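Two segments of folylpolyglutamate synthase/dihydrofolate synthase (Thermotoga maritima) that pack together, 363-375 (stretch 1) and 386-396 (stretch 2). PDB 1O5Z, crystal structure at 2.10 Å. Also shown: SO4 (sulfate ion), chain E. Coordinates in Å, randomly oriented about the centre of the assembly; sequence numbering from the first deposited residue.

Stretch 1 363-375: KYTGIFERVIVTR
Stretch 2 386-396: SLVDMAKKFFK

The helix of stretch 2, entered from earlier in the chain, packs nearly antiparallel on the strand of stretch 1, which runs through Val 371 to Val 373: their axes lie 9.6 Å apart at 164°. No hydrogen bond crosses the interface; the evidence is mainly apolar contact, burying 412 Å² in total. Register is set by CA-CA distances of 6.5 Å for Val 373-Val 388 and 6.6 Å for Thr 365-Phe 394. Strand alternation (Val 371 -127/125, Ile 372 -124/119, Val 373 -93/139) turns both valines, chi1 t, toward the helix and leaves Ile 372 out of reach. Val 371, Val 373, Leu 387, Val 388 and Ala 391 are buried, their apolar side chains needing no polar partner.

From Leu 387 to Ala 391 phi/psi stay near -60/-45. Leu 387 (chi1 t, chi2 p) brings CD2 to 3.5 Å from Val 373 CG1. Val 388 (t) points sideways, yet Val 388 CG2 lies 4.0 Å from Val 373 CG1. One turn after Leu 387, with Ala 391 N 3.0 Å from Leu 387 O, the methyl of Ala 391 is itself the contact, CB 3.7 Å from Val 373 CG2. Phe 394 (-108/-17, chi1 m, chi2 95°) sets CB 3.8 Å from Thr 365 CG2.

Phe 395, extended at -144/142 (chi1 -34°, chi2 90°), has the largest area covered by the other stretch, 95 Å². Its flat ring offers a face to Val 371 CG2, which sits 4.0 Å from the Phe 395 ring centroid, 16° off its normal, a CH-pi contact; Tyr 364 O meets the ring edge, 3.5 Å from Phe 395 CE2.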

# COMPACT_ATOMS: atom_id res chain seq x y z
N LYS A 363 -1.08 -0.54 23.87
CA LYS A 363 -1.29 0.77 23.23
C LYS A 363 -2.74 1.24 23.40
O LYS A 363 -3.02 2.44 23.49
CB LYS A 363 -0.91 0.72 21.74
CG LYS A 363 0.54 0.31 21.46
CD LYS A 363 1.56 1.06 22.33
CE LYS A 363 2.97 0.61 22.01
NZ LYS A 363 4.00 1.39 22.71
N TYR A 364 -3.64 0.26 23.49
CA TYR A 364 -5.06 0.50 23.43
C TYR A 364 -5.76 0.67 24.75
O TYR A 364 -7.00 0.80 24.78
CB TYR A 364 -5.72 -0.65 22.66
CG TYR A 364 -5.25 -0.70 21.25
CD1 TYR A 364 -4.82 -1.88 20.70
CD2 TYR A 364 -5.18 0.45 20.48
CE1 TYR A 364 -4.36 -1.94 19.43
CE2 TYR A 364 -4.72 0.41 19.19
CZ TYR A 364 -4.31 -0.79 18.67
OH TYR A 364 -3.87 -0.87 17.36
N THR A 365 -4.99 0.73 25.83
CA THR A 365 -5.58 0.92 27.13
C THR A 365 -6.14 2.34 27.24
O THR A 365 -5.58 3.28 26.70
CB THR A 365 -4.56 0.59 28.31
OG1 THR A 365 -3.41 1.49 28.33
CG2 THR A 365 -3.98 -0.82 28.13
N GLY A 366 -7.25 2.49 27.95
CA GLY A 366 -7.77 3.82 28.25
C GLY A 366 -8.49 4.49 27.11
O GLY A 366 -8.79 5.67 27.20
N ILE A 367 -8.80 3.75 26.03
CA ILE A 367 -9.41 4.37 24.83
C ILE A 367 -10.80 3.86 24.54
O ILE A 367 -11.66 4.61 24.10
CB ILE A 367 -8.52 4.13 23.59
CG1 ILE A 367 -7.23 4.92 23.70
CG2 ILE A 367 -9.19 4.57 22.30
CD1 ILE A 367 -6.25 4.51 22.68
N PHE A 368 -11.02 2.57 24.75
CA PHE A 368 -12.24 1.94 24.26
C PHE A 368 -13.22 1.73 25.38
O PHE A 368 -12.86 1.46 26.52
CB PHE A 368 -11.89 0.64 23.58
CG PHE A 368 -11.07 0.84 22.38
CD1 PHE A 368 -11.67 1.21 21.19
CD2 PHE A 368 -9.69 0.77 22.44
CE1 PHE A 368 -10.90 1.43 20.07
CE2 PHE A 368 -8.93 1.00 21.32
CZ PHE A 368 -9.54 1.32 20.14
N GLU A 369 -14.48 1.88 25.02
CA GLU A 369 -15.55 1.64 25.91
C GLU A 369 -15.80 0.14 25.94
O GLU A 369 -16.44 -0.35 26.82
CB GLU A 369 -16.77 2.33 25.34
CG GLU A 369 -17.74 2.86 26.34
CD GLU A 369 -17.23 4.10 26.97
OE1 GLU A 369 -17.77 4.45 28.04
OE2 GLU A 369 -16.28 4.69 26.40
N ARG A 370 -15.32 -0.59 24.96
CA ARG A 370 -15.67 -1.98 24.82
C ARG A 370 -14.60 -2.65 23.98
O ARG A 370 -14.18 -2.10 22.95
CB ARG A 370 -17.02 -2.11 24.13
CG ARG A 370 -17.54 -3.53 24.00
CD ARG A 370 -18.88 -3.58 23.34
NE ARG A 370 -19.31 -4.96 23.11
CZ ARG A 370 -20.22 -5.30 22.23
NH1 ARG A 370 -20.77 -4.38 21.47
NH2 ARG A 370 -20.57 -6.57 22.08
N VAL A 371 -14.15 -3.82 24.45
CA VAL A 371 -13.09 -4.55 23.82
C VAL A 371 -13.57 -5.98 23.57
O VAL A 371 -14.07 -6.67 24.46
CB VAL A 371 -11.77 -4.52 24.64
CG1 VAL A 371 -10.66 -5.33 23.94
CG2 VAL A 371 -11.31 -3.08 24.87
N ILE A 372 -13.45 -6.35 22.31
CA ILE A 372 -13.82 -7.64 21.81
C ILE A 372 -12.59 -8.23 21.12
O ILE A 372 -12.09 -7.66 20.18
CB ILE A 372 -14.94 -7.51 20.78
CG1 ILE A 372 -16.15 -6.80 21.38
CG2 ILE A 372 -15.29 -8.89 20.24
CD1 ILE A 372 -17.18 -6.44 20.33
N VAL A 373 -12.12 -9.36 21.62
CA VAL A 373 -11.04 -10.10 21.03
C VAL A 373 -11.73 -11.11 20.12
O VAL A 373 -12.73 -11.73 20.50
CB VAL A 373 -10.21 -10.86 22.10
CG1 VAL A 373 -9.04 -11.59 21.46
CG2 VAL A 373 -9.72 -9.89 23.19
N THR A 374 -11.17 -11.29 18.95
CA THR A 374 -11.75 -12.18 17.95
C THR A 374 -10.67 -13.02 17.34
O THR A 374 -9.49 -12.76 17.58
CB THR A 374 -12.48 -11.34 16.89
OG1 THR A 374 -13.30 -12.19 16.13
CG2 THR A 374 -11.53 -10.68 15.90
N ARG A 375 -11.03 -14.06 16.61
CA ARG A 375 -9.99 -14.88 15.93
C ARG A 375 -9.63 -14.36 14.55
O ARG A 375 -10.49 -14.27 13.71
CB ARG A 375 -10.46 -16.30 15.72
CG ARG A 375 -10.72 -17.03 16.93
CD ARG A 375 -11.01 -18.43 16.63
NE ARG A 375 -9.82 -19.10 16.16
CZ ARG A 375 -9.03 -19.85 16.93
NH1 ARG A 375 -9.31 -20.01 18.21
NH2 ARG A 375 -7.96 -20.42 16.40
N SER A 386 -4.22 -17.52 24.92
CA SER A 386 -3.30 -16.62 25.62
C SER A 386 -3.50 -15.19 25.15
O SER A 386 -3.25 -14.28 25.92
CB SER A 386 -1.83 -17.07 25.52
OG SER A 386 -1.44 -17.21 24.17
N LEU A 387 -3.97 -15.00 23.92
CA LEU A 387 -4.36 -13.68 23.45
C LEU A 387 -5.40 -13.05 24.34
O LEU A 387 -5.28 -11.88 24.74
CB LEU A 387 -4.93 -13.73 22.02
CG LEU A 387 -5.44 -12.39 21.44
CD1 LEU A 387 -4.39 -11.26 21.51
CD2 LEU A 387 -5.96 -12.52 19.99
N VAL A 388 -6.45 -13.81 24.59
CA VAL A 388 -7.56 -13.38 25.43
C VAL A 388 -7.08 -13.10 26.87
O VAL A 388 -7.51 -12.13 27.49
CB VAL A 388 -8.69 -14.48 25.45
CG1 VAL A 388 -9.73 -14.19 26.50
CG2 VAL A 388 -9.35 -14.58 24.13
N ASP A 389 -6.24 -13.98 27.40
CA ASP A 389 -5.71 -13.82 28.74
C ASP A 389 -4.92 -12.53 28.89
O ASP A 389 -5.05 -11.80 29.88
CB ASP A 389 -4.76 -14.97 29.08
CG ASP A 389 -5.49 -16.26 29.42
OD1 ASP A 389 -6.73 -16.28 29.51
OD2 ASP A 389 -4.87 -17.32 29.61
N MET A 390 -4.07 -12.28 27.90
CA MET A 390 -3.31 -11.05 27.81
C MET A 390 -4.20 -9.84 27.79
O MET A 390 -3.98 -8.92 28.53
CB MET A 390 -2.50 -11.04 26.54
CG MET A 390 -1.04 -11.33 26.74
SD MET A 390 -0.24 -11.05 25.14
CE MET A 390 -0.47 -12.68 24.37
N ALA A 391 -5.20 -9.84 26.93
CA ALA A 391 -6.16 -8.75 26.85
C ALA A 391 -6.77 -8.50 28.20
O ALA A 391 -6.91 -7.35 28.64
CB ALA A 391 -7.25 -9.09 25.87
N LYS A 392 -7.11 -9.59 28.88
CA LYS A 392 -7.69 -9.51 30.21
C LYS A 392 -6.72 -8.95 31.25
O LYS A 392 -7.15 -8.34 32.22
CB LYS A 392 -8.22 -10.88 30.64
CG LYS A 392 -9.55 -11.23 29.96
CD LYS A 392 -9.96 -12.68 30.19
CE LYS A 392 -11.42 -12.90 29.84
NZ LYS A 392 -11.75 -14.36 29.67
N LYS A 393 -5.42 -9.14 31.03
CA LYS A 393 -4.36 -8.39 31.77
C LYS A 393 -4.42 -6.84 31.67
O LYS A 393 -3.97 -6.15 32.58
CB LYS A 393 -2.99 -8.86 31.30
CG LYS A 393 -2.11 -9.44 32.37
CD LYS A 393 -0.83 -9.98 31.75
CE LYS A 393 0.27 -10.15 32.77
NZ LYS A 393 1.60 -9.88 32.16
N PHE A 394 -4.99 -6.31 30.57
CA PHE A 394 -5.14 -4.84 30.31
C PHE A 394 -6.53 -4.19 30.39
O PHE A 394 -6.57 -2.98 30.46
CB PHE A 394 -4.57 -4.46 28.93
CG PHE A 394 -3.21 -4.96 28.72
CD1 PHE A 394 -3.00 -6.15 28.07
CD2 PHE A 394 -2.14 -4.28 29.22
CE1 PHE A 394 -1.72 -6.67 27.92
CE2 PHE A 394 -0.85 -4.78 29.10
CZ PHE A 394 -0.65 -5.99 28.43
N PHE A 395 -7.66 -4.92 30.35
CA PHE A 395 -8.98 -4.25 30.31
C PHE A 395 -10.03 -5.03 31.10
O PHE A 395 -10.09 -6.23 30.98
CB PHE A 395 -9.59 -4.09 28.87
CG PHE A 395 -8.58 -3.85 27.72
CD1 PHE A 395 -8.02 -4.92 27.01
CD2 PHE A 395 -8.30 -2.56 27.28
CE1 PHE A 395 -7.12 -4.72 25.96
CE2 PHE A 395 -7.43 -2.36 26.20
CZ PHE A 395 -6.86 -3.44 25.54
N LYS A 396 -10.93 -4.35 31.82
CA LYS A 396 -12.00 -5.06 32.56
C LYS A 396 -13.04 -5.61 31.60
O LYS A 396 -13.70 -6.63 31.84
CB LYS A 396 -12.68 -4.11 33.56
S SO4 E . -6.03 -21.92 19.40
O1 SO4 E . -6.08 -20.49 19.09
O2 SO4 E . -7.31 -22.19 20.07
O3 SO4 E . -4.99 -22.13 20.42
O4 SO4 E . -5.71 -22.64 18.15